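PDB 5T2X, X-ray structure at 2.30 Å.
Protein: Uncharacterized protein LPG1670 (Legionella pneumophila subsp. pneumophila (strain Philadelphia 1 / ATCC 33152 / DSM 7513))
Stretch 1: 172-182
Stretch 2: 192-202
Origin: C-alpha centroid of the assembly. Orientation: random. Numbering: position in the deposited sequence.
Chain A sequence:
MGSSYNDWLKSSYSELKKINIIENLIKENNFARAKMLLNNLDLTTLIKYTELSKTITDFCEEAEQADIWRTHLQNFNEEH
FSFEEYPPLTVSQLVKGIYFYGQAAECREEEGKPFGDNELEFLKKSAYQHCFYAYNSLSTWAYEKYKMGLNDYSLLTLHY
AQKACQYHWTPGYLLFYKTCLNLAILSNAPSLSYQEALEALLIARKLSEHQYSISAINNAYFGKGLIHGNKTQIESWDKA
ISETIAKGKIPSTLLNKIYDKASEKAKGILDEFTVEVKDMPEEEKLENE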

# COMPACT_ATOMS: atom_id res chain seq x y z
N GLY A 172 2.83 5.93 3.93
CA GLY A 172 2.69 4.80 4.84
C GLY A 172 2.84 5.20 6.29
O GLY A 172 2.02 4.83 7.14
N TYR A 173 3.88 5.98 6.60
CA TYR A 173 4.08 6.42 7.98
C TYR A 173 3.03 7.44 8.40
O TYR A 173 2.69 7.52 9.59
N LEU A 174 2.50 8.22 7.46
CA LEU A 174 1.38 9.10 7.79
C LEU A 174 0.13 8.30 8.14
O LEU A 174 -0.64 8.71 9.01
N LEU A 175 -0.08 7.17 7.47
CA LEU A 175 -1.19 6.29 7.83
C LEU A 175 -1.00 5.71 9.22
O LEU A 175 -1.94 5.67 10.02
N PHE A 176 0.22 5.25 9.53
CA PHE A 176 0.51 4.76 10.87
C PHE A 176 0.33 5.86 11.91
O PHE A 176 -0.18 5.61 13.01
N TYR A 177 0.75 7.08 11.57
CA TYR A 177 0.58 8.21 12.48
C TYR A 177 -0.89 8.50 12.74
O TYR A 177 -1.31 8.66 13.89
N LYS A 178 -1.69 8.55 11.68
CA LYS A 178 -3.12 8.81 11.84
C LYS A 178 -3.82 7.65 12.55
O LYS A 178 -4.77 7.87 13.30
N THR A 179 -3.36 6.42 12.32
CA THR A 179 -3.96 5.27 13.00
C THR A 179 -3.71 5.33 14.50
O THR A 179 -4.60 5.01 15.29
N CYS A 180 -2.51 5.77 14.91
CA CYS A 180 -2.22 5.90 16.33
C CYS A 180 -3.07 6.99 16.97
O CYS A 180 -3.49 6.85 18.13
N LEU A 181 -3.33 8.08 16.24
CA LEU A 181 -4.21 9.12 16.77
C LEU A 181 -5.62 8.59 16.98
O LEU A 181 -6.24 8.85 18.02
N ASN A 182 -6.14 7.84 16.01
CA ASN A 182 -7.49 7.30 16.13
C ASN A 182 -7.58 6.27 17.25
O ASN A 182 -8.63 6.14 17.89
N LEU A 192 0.93 6.30 25.21
CA LEU A 192 1.77 5.48 24.34
C LEU A 192 1.35 5.62 22.88
O LEU A 192 2.20 5.61 21.98
N SER A 193 0.05 5.74 22.63
CA SER A 193 -0.42 5.89 21.26
C SER A 193 0.04 7.21 20.66
O SER A 193 0.43 7.26 19.48
N TYR A 194 0.02 8.28 21.45
CA TYR A 194 0.49 9.57 20.94
C TYR A 194 2.00 9.58 20.74
O TYR A 194 2.50 10.20 19.80
N GLN A 195 2.73 8.88 21.61
CA GLN A 195 4.18 8.80 21.45
C GLN A 195 4.55 8.03 20.19
O GLN A 195 5.50 8.39 19.49
N GLU A 196 3.81 6.95 19.90
CA GLU A 196 4.03 6.23 18.65
C GLU A 196 3.58 7.04 17.44
O GLU A 196 4.18 6.92 16.37
N ALA A 197 2.54 7.86 17.60
CA ALA A 197 2.10 8.71 16.50
C ALA A 197 3.16 9.75 16.15
O ALA A 197 3.40 10.03 14.97
N LEU A 198 3.81 10.32 17.17
CA LEU A 198 4.83 11.33 16.92
C LEU A 198 6.01 10.75 16.16
O LEU A 198 6.51 11.36 15.21
N GLU A 199 6.48 9.57 16.57
CA GLU A 199 7.62 8.95 15.91
C GLU A 199 7.33 8.69 14.44
O GLU A 199 8.15 9.00 13.57
N ALA A 200 6.16 8.13 14.14
CA ALA A 200 5.80 7.87 12.75
C ALA A 200 5.61 9.17 11.98
O ALA A 200 5.93 9.24 10.79
N LEU A 201 5.10 10.21 12.64
CA LEU A 201 4.94 11.50 11.98
C LEU A 201 6.29 12.12 11.65
O LEU A 201 6.48 12.69 10.56
N LEU A 202 7.26 12.01 12.56
CA LEU A 202 8.59 12.55 12.30
C LEU A 202 9.28 11.77 11.18
O LEU A 202 9.94 12.37 10.32

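The two stretches form a close antiparallel helix-helix contact of mainly apolar side-chain packing, with several carbon-to-oxygen contacts and no hydrogen bond across, in which Ala-197 and Ala-200 of the second helix pack against larger side chains of the first. The evidence is geometric: the axes come within 7.9 Å at 163° between their N-to-C directions, the CA atoms of Tyr-177 and Ala-197 lie 4.3 Å apart, and 554 Å² is buried, both sides summed.

Ala-200 points toward the first helix and has the largest covered area, 81 Å². Its CB lies 3.5 Å from Phe-176 CD1, 4.1 Å from Tyr-177 CB and 4.2 Å from Tyr-173 CD1. Tyr-173 (chi1 m) points toward the second helix, whereas Phe-176 (chi1 t) starts sideways and brings its ring in; the Phe-176 ring also presents its edge to Glu-196, with Phe-176 CE1 3.9 Å from Glu-196 OE1.

The next residue, Tyr-177, points sideways at CB and has an off-well chi1 of 145°. Leu-201 (t, p) covers one face of its ring, with Leu-201 CD1 4.0 Å from the Tyr-177 ring centroid and 4° off the normal, a CH-pi arrangement. Tyr-177 CD1 lies 3.4 Å from Ala-197 O, at the ring edge. Leu-174 (m, t) points away at CB, yet its CD2 reaches Leu-201 CD1 at 3.8 Å.

Cys-180 (m) points toward the partner helix: its CB is 3.6 Å from Ala-197 CB and 3.3 Å from Ser-193 O, while Cys-180 SG lies 3.9 Å from Glu-196 CB. Leu-181 (m, t) extends CD2 to 3.8 Å from Ala-197 CB and 3.6 Å from Tyr-194 CE1. Tyr-194 (chi1 m) has a CA-to-CB bond that points away, but its end comes nearer.

No hydrogen bond crosses between the stretches.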

# COMPACT_ATOMS: atom_id res chain seq x y z
CB TYR A 173 5.49 6.99 8.15
CG TYR A 173 6.54 5.92 8.31
CD1 TYR A 173 6.83 5.40 9.56
CD2 TYR A 173 7.22 5.41 7.21
CE1 TYR A 173 7.78 4.40 9.72
CE2 TYR A 173 8.17 4.42 7.36
CZ TYR A 173 8.45 3.92 8.61
OH TYR A 173 9.39 2.94 8.76
CB LEU A 174 1.11 10.07 6.64
CG LEU A 174 2.08 11.24 6.51
CD1 LEU A 174 1.67 12.17 5.38
CD2 LEU A 174 2.17 12.00 7.82
CB LEU A 175 -1.34 5.18 6.79
CG LEU A 175 -2.36 4.08 7.12
CD1 LEU A 175 -3.76 4.66 7.25
CD2 LEU A 175 -2.32 2.98 6.07
CB PHE A 176 1.93 4.20 10.92
CG PHE A 176 2.25 3.42 12.17
CD1 PHE A 176 2.72 4.06 13.30
CD2 PHE A 176 2.10 2.04 12.19
CE1 PHE A 176 3.02 3.34 14.45
CE2 PHE A 176 2.40 1.32 13.33
CZ PHE A 176 2.86 1.96 14.46
CB TYR A 177 1.30 9.44 11.92
CG TYR A 177 0.61 10.76 12.20
CD1 TYR A 177 0.72 11.37 13.45
CD2 TYR A 177 -0.13 11.40 11.22
CE1 TYR A 177 0.10 12.58 13.70
CE2 TYR A 177 -0.76 12.60 11.47
CZ TYR A 177 -0.64 13.19 12.71
OH TYR A 177 -1.26 14.39 12.96
CB LYS A 178 -3.77 9.07 10.48
CG LYS A 178 -5.19 9.59 10.57
CD LYS A 178 -5.25 10.91 11.33
CE LYS A 178 -6.68 11.41 11.46
NZ LYS A 178 -6.74 12.71 12.20
CB THR A 179 -3.41 3.97 12.41
OG1 THR A 179 -3.72 3.91 11.01
CG2 THR A 179 -4.01 2.77 13.11
CB CYS A 180 -0.73 6.18 16.54
SG CYS A 180 0.36 4.80 16.15
CB LEU A 181 -4.24 10.32 15.82
CG LEU A 181 -2.97 11.16 15.63
CD1 LEU A 181 -3.29 12.39 14.80
CD2 LEU A 181 -2.36 11.55 16.96
CB ASN A 182 -7.93 6.68 14.81
CG ASN A 182 -8.09 7.71 13.71
OD1 ASN A 182 -7.78 8.89 13.90
ND2 ASN A 182 -8.56 7.28 12.55
CB LEU A 192 1.72 4.02 24.78
CG LEU A 192 2.65 3.61 25.92
CD1 LEU A 192 2.44 2.15 26.28
CD2 LEU A 192 4.10 3.87 25.54
CB SER A 193 -1.95 5.78 21.21
OG SER A 193 -2.38 4.56 21.80
CB TYR A 194 0.07 10.69 21.89
CG TYR A 194 -1.38 11.13 21.75
CD1 TYR A 194 -1.82 11.76 20.59
CD2 TYR A 194 -2.29 10.92 22.77
CE1 TYR A 194 -3.14 12.16 20.46
CE2 TYR A 194 -3.60 11.32 22.65
CZ TYR A 194 -4.02 11.94 21.49
OH TYR A 194 -5.33 12.34 21.37
CB GLN A 195 4.82 8.17 22.68
CG GLN A 195 4.63 8.97 23.96
CD GLN A 195 5.06 8.22 25.19
OE1 GLN A 195 4.57 8.47 26.29
NE2 GLN A 195 5.98 7.28 25.02
CB GLU A 196 3.30 4.88 18.69
CG GLU A 196 3.98 3.83 19.55
CD GLU A 196 5.24 3.27 18.91
OE1 GLU A 196 5.27 3.15 17.67
OE2 GLU A 196 6.20 2.96 19.65
CB ALA A 197 0.78 9.39 16.86
CB LEU A 198 5.29 11.94 18.25
CG LEU A 198 6.44 12.95 18.18
CD1 LEU A 198 6.05 14.15 17.34
CD2 LEU A 198 6.86 13.38 19.57
CB GLU A 199 8.00 7.66 16.63
CG GLU A 199 9.14 6.89 15.97
CD GLU A 199 9.48 5.61 16.71
OE1 GLU A 199 9.06 5.47 17.88
OE2 GLU A 199 10.16 4.75 16.12
CB ALA A 200 4.53 7.03 12.69
CB LEU A 201 4.12 12.44 12.85
CG LEU A 201 3.88 13.86 12.32
CD1 LEU A 201 3.21 13.82 10.96
CD2 LEU A 201 3.05 14.66 13.31
CB LEU A 202 9.43 12.52 13.58
CG LEU A 202 8.95 13.40 14.73
CD1 LEU A 202 9.83 13.23 15.96
CD2 LEU A 202 8.90 14.86 14.31